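Sulfite dehydrogenase (Paracoccus pantotrophus, PDB 2XTS) oxidises protein-bound sulfane sulfur in the Sox system at a molybdenum cofactor, working as an electron-transfer complex with a heme-carrying cytochrome partner. Local coordinates at residues T66-F72 against G141-M146; H36-V42 against N54-A60; A116-C120 against A290-N294; R74-I80 against V224-R228. All blocks are in the same frame, centred on the assembly; numbering follows the deposited sequence.

Interaction 1. Residues T66-F72 against G141-M146. With MTE (phosphonic acidmono-(2-amino-5,6-dimercapto-4-oxo-3,7,8a,9,10,10a-hexahydro-4H-8-oxa-1,3,9,10-tetraaza-anthracen-7-ylmethyl)ester), chain E.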
# COMPACT_ATOMS: atom_id res chain seq x y z
N THR A 66 0.77 3.73 4.34
CA THR A 66 0.08 4.89 3.78
C THR A 66 -0.23 4.63 2.31
O THR A 66 0.69 4.32 1.55
CB THR A 66 0.96 6.16 3.85
OG1 THR A 66 1.56 6.31 5.15
CG2 THR A 66 0.10 7.41 3.51
N PRO A 67 -1.50 4.81 1.88
CA PRO A 67 -1.76 4.70 0.43
C PRO A 67 -0.99 5.77 -0.31
O PRO A 67 -1.10 6.93 0.02
CB PRO A 67 -3.27 4.90 0.32
CG PRO A 67 -3.79 4.70 1.69
CD PRO A 67 -2.73 5.17 2.61
N GLN A 68 -0.22 5.39 -1.30
CA GLN A 68 0.68 6.32 -1.92
C GLN A 68 -0.03 7.45 -2.63
O GLN A 68 0.52 8.55 -2.72
CB GLN A 68 1.72 5.61 -2.81
CG GLN A 68 1.18 4.57 -3.74
CD GLN A 68 1.15 3.15 -3.17
OE1 GLN A 68 0.92 2.94 -1.98
NE2 GLN A 68 1.41 2.18 -4.03
N GLY A 69 -1.25 7.23 -3.09
CA GLY A 69 -1.99 8.29 -3.72
C GLY A 69 -2.39 9.43 -2.80
O GLY A 69 -2.67 10.53 -3.29
N CYS A 70 -2.46 9.18 -1.50
CA CYS A 70 -2.72 10.28 -0.57
C CYS A 70 -1.60 10.55 0.42
O CYS A 70 -1.78 11.29 1.37
CB CYS A 70 -4.02 10.09 0.20
SG CYS A 70 -4.15 8.65 1.24
N ALA A 71 -0.43 10.00 0.15
CA ALA A 71 0.76 10.23 0.94
C ALA A 71 1.30 11.63 0.63
O ALA A 71 1.41 12.02 -0.55
CB ALA A 71 1.80 9.18 0.65
N PHE A 72 1.62 12.38 1.68
CA PHE A 72 1.98 13.79 1.52
C PHE A 72 3.13 14.01 0.57
O PHE A 72 3.96 13.12 0.33
CB PHE A 72 2.29 14.48 2.86
CG PHE A 72 3.72 14.33 3.34
CD1 PHE A 72 4.24 13.14 3.77
CD2 PHE A 72 4.55 15.44 3.36
CE1 PHE A 72 5.54 13.05 4.20
CE2 PHE A 72 5.83 15.34 3.80
CZ PHE A 72 6.35 14.17 4.21
N GLY A 141 0.25 15.47 9.85
CA GLY A 141 0.15 14.74 8.60
C GLY A 141 1.24 14.93 7.57
O GLY A 141 1.12 14.44 6.46
N MET A 142 2.34 15.60 7.91
CA MET A 142 3.51 15.62 7.03
C MET A 142 4.33 14.35 7.29
O MET A 142 5.48 14.39 7.75
CB MET A 142 4.40 16.86 7.24
CG MET A 142 3.72 18.18 7.25
SD MET A 142 5.02 19.45 7.45
CE MET A 142 4.04 20.88 7.90
N ILE A 143 3.73 13.19 6.99
CA ILE A 143 4.35 11.92 7.23
C ILE A 143 3.71 10.90 6.30
O ILE A 143 2.52 10.96 6.00
CB ILE A 143 4.15 11.51 8.73
CG1 ILE A 143 5.05 10.34 9.10
CG2 ILE A 143 2.69 11.21 9.08
CD1 ILE A 143 5.26 10.24 10.61
N HIS A 144 4.50 9.92 5.91
CA HIS A 144 3.99 8.73 5.24
C HIS A 144 4.88 7.54 5.59
O HIS A 144 5.97 7.72 6.13
CB HIS A 144 3.78 8.93 3.71
CG HIS A 144 4.98 9.28 2.89
ND1 HIS A 144 6.11 8.50 2.82
CD2 HIS A 144 5.14 10.28 1.99
CE1 HIS A 144 6.94 9.04 1.95
NE2 HIS A 144 6.38 10.12 1.43
N ASN A 145 4.39 6.34 5.31
CA ASN A 145 5.05 5.11 5.71
C ASN A 145 4.82 4.08 4.64
O ASN A 145 3.71 3.68 4.39
CB ASN A 145 4.47 4.66 7.05
CG ASN A 145 5.19 3.47 7.68
OD1 ASN A 145 4.68 2.33 7.65
ND2 ASN A 145 6.30 3.71 8.29
N MET A 146 5.90 3.67 4.01
CA MET A 146 5.83 2.77 2.87
C MET A 146 6.86 1.66 2.99
O MET A 146 7.89 1.77 3.67
CB MET A 146 6.06 3.53 1.55
CG MET A 146 5.17 4.74 1.43
SD MET A 146 5.22 5.43 -0.23
CE MET A 146 4.20 6.88 -0.00
N1 MTE E . 14.06 16.00 -2.85
C2 MTE E . 14.18 16.89 -3.83
N2 MTE E . 14.96 16.59 -4.89
N3 MTE E . 13.54 18.08 -3.80
C4 MTE E . 12.74 18.45 -2.76
O4 MTE E . 12.17 19.56 -2.81
N5 MTE E . 11.86 17.81 -0.49
C6 MTE E . 12.32 17.07 0.65
C7 MTE E . 12.48 15.57 0.42
N8 MTE E . 13.25 15.34 -0.77
C9 MTE E . 12.58 17.54 -1.65
C10 MTE E . 13.31 16.27 -1.74
C1' MTE E . 11.46 17.28 1.89
S1' MTE E . 11.59 18.79 2.76
C2' MTE E . 10.65 16.30 2.37
S2' MTE E . 9.81 16.46 3.86
C3' MTE E . 10.52 15.01 1.60
O3' MTE E . 11.19 15.00 0.33
C4' MTE E . 9.06 14.74 1.29
O4' MTE E . 8.93 13.47 0.63
P MTE E . 7.54 13.22 -0.13
O1P MTE E . 6.53 13.31 1.05
O2P MTE E . 7.28 14.31 -1.12
O3P MTE E . 7.64 11.83 -0.67

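Interaction 2. Residues H36-V42 against N54-A60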
# COMPACT_ATOMS: atom_id res chain seq x y z
N HIS A 36 -13.11 12.34 1.02
CA HIS A 36 -12.44 13.10 2.10
C HIS A 36 -11.06 12.56 2.48
O HIS A 36 -10.33 13.19 3.22
CB HIS A 36 -13.33 13.16 3.36
CG HIS A 36 -13.73 11.81 3.86
ND1 HIS A 36 -14.59 11.00 3.16
CD2 HIS A 36 -13.30 11.09 4.93
CE1 HIS A 36 -14.71 9.85 3.81
NE2 HIS A 36 -13.94 9.87 4.87
N VAL A 37 -10.73 11.35 2.04
CA VAL A 37 -9.44 10.74 2.31
C VAL A 37 -8.50 11.12 1.17
O VAL A 37 -8.35 10.40 0.20
CB VAL A 37 -9.57 9.22 2.51
CG1 VAL A 37 -8.23 8.62 2.94
CG2 VAL A 37 -10.63 8.90 3.58
N LYS A 38 -7.92 12.31 1.28
CA LYS A 38 -7.12 12.91 0.24
C LYS A 38 -6.13 13.85 0.87
O LYS A 38 -6.24 14.17 2.06
CB LYS A 38 -8.01 13.67 -0.74
CG LYS A 38 -8.78 14.82 -0.10
CD LYS A 38 -9.54 15.60 -1.15
CE LYS A 38 -10.50 16.60 -0.51
NZ LYS A 38 -11.17 17.43 -1.57
N ARG A 39 -5.16 14.29 0.08
CA ARG A 39 -4.23 15.29 0.53
C ARG A 39 -4.93 16.63 0.62
O ARG A 39 -5.74 16.96 -0.24
CB ARG A 39 -3.08 15.46 -0.44
CG ARG A 39 -2.28 14.23 -0.67
CD ARG A 39 -1.85 14.22 -2.16
NE ARG A 39 -0.82 13.28 -2.33
CZ ARG A 39 -0.37 12.80 -3.48
NH1 ARG A 39 0.63 11.97 -3.38
NH2 ARG A 39 -0.90 13.11 -4.67
N GLN A 40 -4.60 17.39 1.65
CA GLN A 40 -5.10 18.75 1.81
C GLN A 40 -3.93 19.71 1.75
O GLN A 40 -2.83 19.40 2.17
CB GLN A 40 -5.81 18.93 3.14
CG GLN A 40 -7.08 18.11 3.32
CD GLN A 40 -8.30 18.70 2.66
OE1 GLN A 40 -8.28 19.80 2.13
NE2 GLN A 40 -9.38 17.96 2.71
N TYR A 41 -4.24 20.93 1.33
CA TYR A 41 -3.29 22.00 1.13
C TYR A 41 -3.73 23.21 1.95
O TYR A 41 -4.92 23.55 1.93
CB TYR A 41 -3.26 22.33 -0.37
CG TYR A 41 -2.47 23.55 -0.75
CD1 TYR A 41 -1.12 23.63 -0.50
CD2 TYR A 41 -3.08 24.59 -1.40
CE1 TYR A 41 -0.40 24.75 -0.86
CE2 TYR A 41 -2.37 25.69 -1.78
CZ TYR A 41 -1.03 25.77 -1.51
OH TYR A 41 -0.35 26.91 -1.91
N VAL A 42 -2.81 23.79 2.72
CA VAL A 42 -3.05 24.99 3.51
C VAL A 42 -2.25 26.12 2.86
O VAL A 42 -1.04 26.24 3.03
CB VAL A 42 -2.62 24.82 5.00
CG1 VAL A 42 -2.93 26.09 5.81
CG2 VAL A 42 -3.28 23.60 5.64
N ASN A 54 1.85 19.43 1.38
CA ASN A 54 0.47 19.04 1.62
C ASN A 54 0.45 17.95 2.68
O ASN A 54 1.51 17.59 3.20
CB ASN A 54 -0.29 18.72 0.33
CG ASN A 54 0.22 17.48 -0.38
OD1 ASN A 54 0.68 16.54 0.27
ND2 ASN A 54 0.07 17.43 -1.71
N PHE A 55 -0.74 17.47 3.06
CA PHE A 55 -0.87 16.71 4.29
C PHE A 55 -1.59 15.39 4.07
O PHE A 55 -2.65 15.36 3.45
CB PHE A 55 -1.65 17.55 5.31
CG PHE A 55 -0.95 18.81 5.72
CD1 PHE A 55 -1.15 19.98 5.01
CD2 PHE A 55 -0.07 18.80 6.78
CE1 PHE A 55 -0.45 21.13 5.34
CE2 PHE A 55 0.60 19.96 7.14
CZ PHE A 55 0.41 21.11 6.42
N THR A 56 -1.01 14.31 4.58
CA THR A 56 -1.63 12.99 4.52
C THR A 56 -2.88 12.94 5.42
O THR A 56 -2.83 13.46 6.52
CB THR A 56 -0.65 11.92 5.08
OG1 THR A 56 0.60 12.02 4.39
CG2 THR A 56 -1.20 10.52 4.98
N PRO A 57 -3.97 12.32 4.95
CA PRO A 57 -5.21 12.23 5.75
C PRO A 57 -5.12 11.18 6.85
O PRO A 57 -5.94 10.28 6.89
CB PRO A 57 -6.27 11.87 4.70
CG PRO A 57 -5.53 11.09 3.70
CD PRO A 57 -4.18 11.78 3.59
N ILE A 58 -4.18 11.37 7.78
CA ILE A 58 -3.98 10.40 8.84
C ILE A 58 -5.15 10.28 9.82
O ILE A 58 -5.21 9.34 10.55
CB ILE A 58 -2.66 10.65 9.61
CG1 ILE A 58 -2.63 12.02 10.28
CG2 ILE A 58 -1.45 10.42 8.69
CD1 ILE A 58 -1.58 12.15 11.35
N HIS A 59 -6.07 11.23 9.85
CA HIS A 59 -7.28 11.08 10.66
C HIS A 59 -8.13 9.90 10.21
O HIS A 59 -8.82 9.31 11.02
CB HIS A 59 -8.09 12.36 10.60
CG HIS A 59 -8.63 12.67 9.25
ND1 HIS A 59 -7.80 12.96 8.18
CD2 HIS A 59 -9.90 12.85 8.81
CE1 HIS A 59 -8.54 13.23 7.13
NE2 HIS A 59 -9.82 13.18 7.47
N ALA A 60 -8.11 9.61 8.92
CA ALA A 60 -9.05 8.64 8.32
C ALA A 60 -8.44 7.29 8.05
O ALA A 60 -9.15 6.34 7.80
CB ALA A 60 -9.63 9.20 7.03

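Interaction 3. Residues A116-C120 against A290-N294. With 2MO (molybdenum (IV)oxide), chain F; MTE (phosphonic acidmono-(2-amino-5,6-dimercapto-4-oxo-3,7,8a,9,10,10a-hexahydro-4H-8-oxa-1,3,9,10-tetraaza-anthracen-7-ylmethyl)ester), chain E.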
# COMPACT_ATOMS: atom_id res chain seq x y z
N ALA A 116 9.64 2.19 6.36
CA ALA A 116 10.13 3.35 7.07
C ALA A 116 9.22 4.52 6.92
O ALA A 116 8.69 4.77 5.83
CB ALA A 116 11.53 3.74 6.57
N PHE A 117 9.12 5.30 8.00
CA PHE A 117 8.38 6.53 7.94
C PHE A 117 9.26 7.66 7.41
O PHE A 117 10.44 7.79 7.77
CB PHE A 117 7.78 6.91 9.32
CG PHE A 117 8.80 7.39 10.35
CD1 PHE A 117 9.27 8.70 10.34
CD2 PHE A 117 9.28 6.52 11.32
CE1 PHE A 117 10.19 9.13 11.28
CE2 PHE A 117 10.20 6.95 12.22
CZ PHE A 117 10.67 8.25 12.19
N CYS A 118 8.65 8.49 6.56
CA CYS A 118 9.24 9.73 6.08
C CYS A 118 8.46 10.86 6.73
O CYS A 118 7.30 11.05 6.38
CB CYS A 118 9.14 9.82 4.56
SG CYS A 118 9.80 11.34 3.87
N GLU A 119 9.04 11.51 7.74
CA GLU A 119 8.39 12.60 8.46
C GLU A 119 9.13 13.88 8.14
O GLU A 119 10.33 14.00 8.37
CB GLU A 119 8.35 12.37 9.96
CG GLU A 119 7.58 13.46 10.68
CD GLU A 119 7.51 13.33 12.18
OE1 GLU A 119 8.34 12.61 12.78
OE2 GLU A 119 6.61 14.01 12.75
N CYS A 120 8.41 14.86 7.60
CA CYS A 120 9.03 16.17 7.38
C CYS A 120 9.51 16.74 8.72
O CYS A 120 8.83 16.65 9.72
CB CYS A 120 8.01 17.10 6.76
SG CYS A 120 8.71 18.72 6.30
N ALA A 290 2.27 5.83 16.41
CA ALA A 290 3.49 6.14 17.15
C ALA A 290 4.68 5.73 16.28
O ALA A 290 4.56 4.80 15.47
CB ALA A 290 3.53 5.40 18.46
N TRP A 291 5.81 6.41 16.45
CA TRP A 291 6.98 6.13 15.63
C TRP A 291 8.21 6.76 16.28
O TRP A 291 8.09 7.69 17.07
CB TRP A 291 6.79 6.67 14.20
CG TRP A 291 6.57 8.14 14.07
CD1 TRP A 291 7.52 9.06 13.76
CD2 TRP A 291 5.35 8.88 14.22
NE1 TRP A 291 6.99 10.30 13.70
CE2 TRP A 291 5.66 10.24 14.00
CE3 TRP A 291 4.03 8.55 14.54
CZ2 TRP A 291 4.71 11.25 14.03
CZ3 TRP A 291 3.08 9.55 14.58
CH2 TRP A 291 3.43 10.88 14.33
N SER A 292 9.39 6.28 15.93
CA SER A 292 10.63 6.83 16.42
C SER A 292 11.76 6.59 15.45
O SER A 292 11.94 5.47 14.98
CB SER A 292 11.03 6.18 17.73
OG SER A 292 12.23 6.75 18.18
N GLY A 293 12.58 7.62 15.21
CA GLY A 293 13.78 7.47 14.44
C GLY A 293 14.90 6.78 15.17
O GLY A 293 15.91 6.49 14.58
N ASN A 294 14.73 6.58 16.47
CA ASN A 294 15.74 5.93 17.30
C ASN A 294 15.50 4.44 17.53
O ASN A 294 16.23 3.82 18.30
CB ASN A 294 15.88 6.69 18.62
CG ASN A 294 16.56 8.04 18.46
OD1 ASN A 294 16.02 9.09 18.85
ND2 ASN A 294 17.72 8.03 17.86
MO 2MO F . 10.62 18.45 4.89
OT1 2MO F . 11.90 17.96 6.05
OT2 2MO F . 10.40 20.39 4.76
N1 MTE E . 14.06 16.00 -2.85
C2 MTE E . 14.18 16.89 -3.83
N2 MTE E . 14.96 16.59 -4.89
N3 MTE E . 13.54 18.08 -3.80
C4 MTE E . 12.74 18.45 -2.76
O4 MTE E . 12.17 19.56 -2.81
N5 MTE E . 11.86 17.81 -0.49
C6 MTE E . 12.32 17.07 0.65
C7 MTE E . 12.48 15.57 0.42
N8 MTE E . 13.25 15.34 -0.77
C9 MTE E . 12.58 17.54 -1.65
C10 MTE E . 13.31 16.27 -1.74
C1' MTE E . 11.46 17.28 1.89
S1' MTE E . 11.59 18.79 2.76
C2' MTE E . 10.65 16.30 2.37
S2' MTE E . 9.81 16.46 3.86
C3' MTE E . 10.52 15.01 1.60
O3' MTE E . 11.19 15.00 0.33
C4' MTE E . 9.06 14.74 1.29
O4' MTE E . 8.93 13.47 0.63
P MTE E . 7.54 13.22 -0.13
O1P MTE E . 6.53 13.31 1.05
O2P MTE E . 7.28 14.31 -1.12
O3P MTE E . 7.64 11.83 -0.67

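Interaction 4. Residues R74-I80 against V224-R228. With MTE (phosphonic acidmono-(2-amino-5,6-dimercapto-4-oxo-3,7,8a,9,10,10a-hexahydro-4H-8-oxa-1,3,9,10-tetraaza-anthracen-7-ylmethyl)ester), chain E; 2MO (molybdenum (IV)oxide), chain F; HEC (heme c), chain K.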
# COMPACT_ATOMS: atom_id res chain seq x y z
N ARG A 74 6.19 17.05 -0.34
CA ARG A 74 6.93 18.29 -0.05
C ARG A 74 7.92 18.50 -1.19
O ARG A 74 8.78 17.65 -1.43
CB ARG A 74 7.63 18.25 1.31
CG ARG A 74 7.87 19.62 1.95
CD ARG A 74 8.85 20.48 1.22
NE ARG A 74 9.31 21.53 2.14
CZ ARG A 74 9.49 22.80 1.83
NH1 ARG A 74 9.24 23.27 0.60
NH2 ARG A 74 9.89 23.63 2.80
N HIS A 75 7.76 19.61 -1.90
CA HIS A 75 8.66 20.00 -3.00
C HIS A 75 9.22 21.38 -2.75
O HIS A 75 8.63 22.17 -2.02
CB HIS A 75 7.93 20.05 -4.35
CG HIS A 75 7.05 18.88 -4.58
ND1 HIS A 75 5.72 18.94 -4.94
CD2 HIS A 75 7.35 17.58 -4.41
CE1 HIS A 75 5.25 17.70 -5.02
NE2 HIS A 75 6.23 16.86 -4.72
N HIS A 76 10.33 21.68 -3.41
CA HIS A 76 10.91 23.02 -3.40
C HIS A 76 10.91 23.69 -4.78
O HIS A 76 11.00 24.91 -4.85
CB HIS A 76 12.32 23.04 -2.79
CG HIS A 76 12.38 22.61 -1.36
ND1 HIS A 76 12.61 23.45 -0.29
CD2 HIS A 76 12.24 21.37 -0.84
CE1 HIS A 76 12.60 22.72 0.83
NE2 HIS A 76 12.37 21.47 0.51
N SER A 77 10.79 22.91 -5.86
CA SER A 77 10.60 23.46 -7.21
C SER A 77 9.59 22.62 -7.98
O SER A 77 9.65 22.54 -9.20
CB SER A 77 11.90 23.62 -7.99
OG SER A 77 12.55 22.38 -8.19
N GLY A 78 8.63 22.04 -7.25
CA GLY A 78 7.55 21.24 -7.82
C GLY A 78 7.93 19.78 -8.08
O GLY A 78 9.09 19.39 -7.95
N ALA A 79 6.94 18.98 -8.44
CA ALA A 79 7.12 17.57 -8.72
C ALA A 79 7.48 17.44 -10.19
O ALA A 79 6.66 17.72 -11.05
CB ALA A 79 5.82 16.81 -8.43
N ILE A 80 8.70 16.97 -10.47
CA ILE A 80 9.17 16.90 -11.86
C ILE A 80 8.90 15.54 -12.48
O ILE A 80 8.79 14.53 -11.79
CB ILE A 80 10.68 17.22 -11.96
CG1 ILE A 80 11.52 16.25 -11.12
CG2 ILE A 80 10.93 18.67 -11.54
CD1 ILE A 80 13.01 16.25 -11.47
N VAL A 224 16.23 12.61 -0.39
CA VAL A 224 16.36 13.32 -1.65
C VAL A 224 15.61 12.56 -2.76
O VAL A 224 15.87 11.37 -3.00
CB VAL A 224 17.85 13.55 -2.01
CG1 VAL A 224 17.96 14.25 -3.37
CG2 VAL A 224 18.56 14.35 -0.94
N LYS A 225 14.71 13.26 -3.43
CA LYS A 225 13.91 12.70 -4.52
C LYS A 225 14.56 12.98 -5.87
O LYS A 225 15.32 13.94 -6.05
CB LYS A 225 12.51 13.31 -4.46
CG LYS A 225 11.69 12.85 -3.30
CD LYS A 225 10.27 13.39 -3.28
CE LYS A 225 10.16 14.88 -3.04
NZ LYS A 225 8.75 15.30 -3.14
N TRP A 226 14.24 12.13 -6.84
CA TRP A 226 14.77 12.26 -8.20
C TRP A 226 16.29 12.34 -8.13
O TRP A 226 16.91 13.17 -8.78
CB TRP A 226 14.16 13.47 -8.96
CG TRP A 226 12.68 13.65 -8.77
CD1 TRP A 226 11.72 12.90 -9.37
CD2 TRP A 226 12.00 14.62 -7.98
NE1 TRP A 226 10.47 13.33 -8.98
CE2 TRP A 226 10.62 14.37 -8.12
CE3 TRP A 226 12.41 15.68 -7.18
CZ2 TRP A 226 9.66 15.12 -7.45
CZ3 TRP A 226 11.45 16.44 -6.54
CH2 TRP A 226 10.09 16.14 -6.66
N VAL A 227 16.90 11.47 -7.32
CA VAL A 227 18.31 11.63 -6.97
C VAL A 227 19.20 11.50 -8.20
O VAL A 227 19.08 10.53 -8.94
CB VAL A 227 18.76 10.66 -5.86
CG1 VAL A 227 19.98 11.24 -5.12
CG2 VAL A 227 17.72 10.46 -4.84
N ARG A 228 20.06 12.48 -8.42
CA ARG A 228 20.93 12.48 -9.60
C ARG A 228 22.41 12.34 -9.33
O ARG A 228 23.16 11.93 -10.22
CB ARG A 228 20.70 13.75 -10.44
CG ARG A 228 21.49 14.96 -10.00
CD ARG A 228 21.37 16.06 -11.00
NE ARG A 228 22.29 17.15 -10.69
CZ ARG A 228 22.40 18.27 -11.41
NH1 ARG A 228 21.58 18.50 -12.44
NH2 ARG A 228 23.31 19.16 -11.08
N1 MTE E . 14.06 16.00 -2.85
C2 MTE E . 14.18 16.89 -3.83
N2 MTE E . 14.96 16.59 -4.89
N3 MTE E . 13.54 18.08 -3.80
C4 MTE E . 12.74 18.45 -2.76
O4 MTE E . 12.17 19.56 -2.81
N5 MTE E . 11.86 17.81 -0.49
C6 MTE E . 12.32 17.07 0.65
C7 MTE E . 12.48 15.57 0.42
N8 MTE E . 13.25 15.34 -0.77
C9 MTE E . 12.58 17.54 -1.65
C10 MTE E . 13.31 16.27 -1.74
C1' MTE E . 11.46 17.28 1.89
S1' MTE E . 11.59 18.79 2.76
C2' MTE E . 10.65 16.30 2.37
S2' MTE E . 9.81 16.46 3.86
C3' MTE E . 10.52 15.01 1.60
O3' MTE E . 11.19 15.00 0.33
C4' MTE E . 9.06 14.74 1.29
O4' MTE E . 8.93 13.47 0.63
P MTE E . 7.54 13.22 -0.13
O1P MTE E . 6.53 13.31 1.05
O2P MTE E . 7.28 14.31 -1.12
O3P MTE E . 7.64 11.83 -0.67
MO 2MO F . 10.62 18.45 4.89
OT1 2MO F . 11.90 17.96 6.05
OT2 2MO F . 10.40 20.39 4.76
FE HEC K . 15.14 33.64 -4.92
CHA HEC K . 15.06 31.75 -2.10
CHB HEC K . 18.39 34.45 -4.27
CHC HEC K . 15.32 35.21 -7.88
CHD HEC K . 11.80 33.38 -5.24
NA HEC K . 16.47 33.19 -3.47
C1A HEC K . 16.21 32.43 -2.36
C2A HEC K . 17.37 32.44 -1.49
C3A HEC K . 18.29 33.19 -2.11
C4A HEC K . 17.74 33.67 -3.35
CMA HEC K . 19.73 33.53 -1.64
CAA HEC K . 17.47 31.70 -0.13
CBA HEC K . 16.82 32.52 0.99
CGA HEC K . 16.97 31.88 2.34
O1A HEC K . 16.99 30.65 2.45
O2A HEC K . 17.12 32.69 3.29
NB HEC K . 16.57 34.59 -5.91
C1B HEC K . 17.88 34.81 -5.50
C2B HEC K . 18.63 35.36 -6.61
C3B HEC K . 17.77 35.61 -7.60
C4B HEC K . 16.48 35.10 -7.20
CMB HEC K . 20.10 35.81 -6.48
CAB HEC K . 18.06 36.17 -8.99
CBB HEC K . 19.22 35.38 -9.65
NC HEC K . 13.78 34.19 -6.31
C1C HEC K . 14.06 34.87 -7.45
C2C HEC K . 12.83 35.13 -8.15
C3C HEC K . 11.84 34.61 -7.42
C4C HEC K . 12.43 34.06 -6.22
CMC HEC K . 12.72 35.84 -9.52
CAC HEC K . 10.32 34.61 -7.59
CBC HEC K . 9.71 34.29 -8.91
ND HEC K . 13.71 32.72 -3.87
C1D HEC K . 12.38 32.64 -4.25
C2D HEC K . 11.67 31.72 -3.40
C3D HEC K . 12.68 31.20 -2.46
C4D HEC K . 13.90 31.87 -2.79
CMD HEC K . 10.22 31.25 -3.47
CAD HEC K . 12.42 30.16 -1.38
CBD HEC K . 12.65 28.77 -1.96
CGD HEC K . 12.48 27.67 -0.95
O1D HEC K . 12.38 27.96 0.27
O2D HEC K . 12.55 26.50 -1.37

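Interaction 1. Residues T66-F72 against G141-M146
Chi1 rotations of 86° at F72 and 60° at H144 set each CG between its own backbone N and carbonyl carbon, and the two rings meet obliquely, with planes 49° apart and F72 CD1 3.5 Å from H144 CD2. The F72 ring is held like a plate between two surfaces. M142 C lies over one face, 3.6 Å from F72 CE1, where the chain makes an inverse gamma turn, and the cofactor's phosphate oxygen O1P lies over the opposite face, 3.3 Å from that same CE1. H144 meets the phosphate in its ring plane, its NE2 donating an almost straight hydrogen bond to MTE O3P (3.0 Å). Behind it, M146 CE sits over a face of the imidazole and presses on A71 CB at 3.4 Å, a tight pair. T66 clips the segments together: its N donates a nearly linear bond to N145 O (2.9 Å), while its OG1 accepts from N145 N at 2.8 Å. An alanine at F72 would probably open a gap between the M142 turn and phosphate oxygen O1P, with H144 CD2 losing its ring neighbour. Loop and strand 143-152 thus form part of the phosphate end of the molybdopterin pocket.

Interaction 2. Residues H36-V42 against N54-A60
Q40 and F55 pair in a single antiparallel bridge, a hydrogen-bonded pair, between two otherwise irregular loops that meet where the subunit touches both its second copy and the cytochrome chain. F55 N donates to Q40 O at 3.0 Å. The return bond from Q40 N to F55 O is weak at 3.3 Å, and the CA of R39 adds a C-H...O contact to that same F55 O (3.3 Å). Q40 O also lies in the plane of the F55 ring, at its edge, while two residues further on V42 CG2 reaches F55 CE1 (3.8 Å).

On the far side of the bridge the packing is apolar. V37 divides its two methyls: chi1 of -174° sends CG1 to P57, where it meets CG at 3.7 Å with the side chains crossing at about a right angle, and leaves CG2, beside the backbone N, to meet A60 CB at 3.6 Å. P57 also lays its ring against K38 O, with CB 3.5 Å away.

R39 runs its aliphatic part past the N54 amide, CD coming to 3.8 Å from ND2, with guanidinium and amide planes 26° apart. Its charge is used beyond the bridge, in a salt bridge to E206, and N54 OD1 takes a hydrogen bond from the backbone N of E73. H59 NE2 bonds G194 O of the cytochrome chain, and N54 ND2 bonds V22 O of the second subunit. An isolated antiparallel bridge followed by an inverse gamma turn centred on P57 describes this loop pairing.

Interaction 3. Residues A116-C120 against A290-N294
Aromatic contact comes first: W291 directs the edge of its five-membered ring at the face of F117 in a T-shaped (edge-to-face) pair, centroids 4.5 Å apart and planes at 61°. CD1 of W291 stands over the centre of the F117 ring, 3.6 Å from F117 CZ. The rim of that ring meets backbone, with S292 O 3.6 Å from F117 CE2 and G293 N lying in the ring plane.

The polar link is one hydrogen bond. E119 extends fully from the strand, CG opposite the backbone N (chi1 -176°), and OE1 accepts a nearly straight hydrogen bond from W291 NE1 at 2.8 Å. The bond lies in the indole plane but comes from above the carboxylate plane. OE2 is occupied as well, by a salt bridge to K265 and a hydrogen bond from N123. A phenylalanine in place of W291 has no ring N-H, and E119 OE1 would probably be left without this donor.

Metal ligation closes the segment: C120 SG binds molybdenum at 2.4 Å, beside the two dithiolene sulfurs of MTE. One residue before that ligand, the donors W291, K265 and N123 probably keep the buried E119 carboxylate charged and fix its rotation.

Interaction 4. Residues R74-I80 against V224-R228
The backbones of H75 and K225 stay well apart, their CA atoms separated by 9.1 Å; both segments line the molybdopterin pocket of this domain, and long side chains span the distance. The K225 backbone pairs with one edge of the pterin, N donating to MTE N1 at 2.9 Å and O accepting from MTE N2. Its side chain, bent at chi3, carries NZ over to hydrogen-bond the phosphate oxygen O2P of MTE (2.7 Å) and R74 O (2.9 Å), the latter approached from above the carbonyl plane; E206 O is a third acceptor. R74 N bonds O2P too, so both segments grip one phosphate oxygen. R74 NE donates a hydrogen bond to OT2 on the molybdenum (3.1 Å), its guanidinium meeting that oxygen in plane, while H76 CE1 lies over a guanidinium face. NH1 hydrogen-bonds back to H75 O. Beyond R74, H76 ND1 donates to O2D of a heme propionate at 3.2 Å. The indole of W226, whose NE1 bonds K205 O, takes a CH-pi contact from I80: CG1 sits 3.5 Å from the centroid of the five-membered ring, only 6° off its normal.

In the fold
Interactions 1, 3 and 4 surround the same molybdopterin, and interaction 2 lies behind the first of them. T56 of interaction 2 joins interaction 1, its N 2.8 Å from G141 O and its OG1 2.7 Å from I143 O, both probable hydrogen bonds; the two centres are about 9 Å apart. Strand 143-152 then pairs with strand 112-119, H144 O lying 2.8 Å from C118 N, which leads on to the cysteine ligand of molybdenum. Interactions 3 and 4 do not touch, their centres about 20 Å apart, yet both reach the metal oxide and the cofactor, one with C120, the other with R74. Interactions 1, 2 and 4 also touch the second subunit.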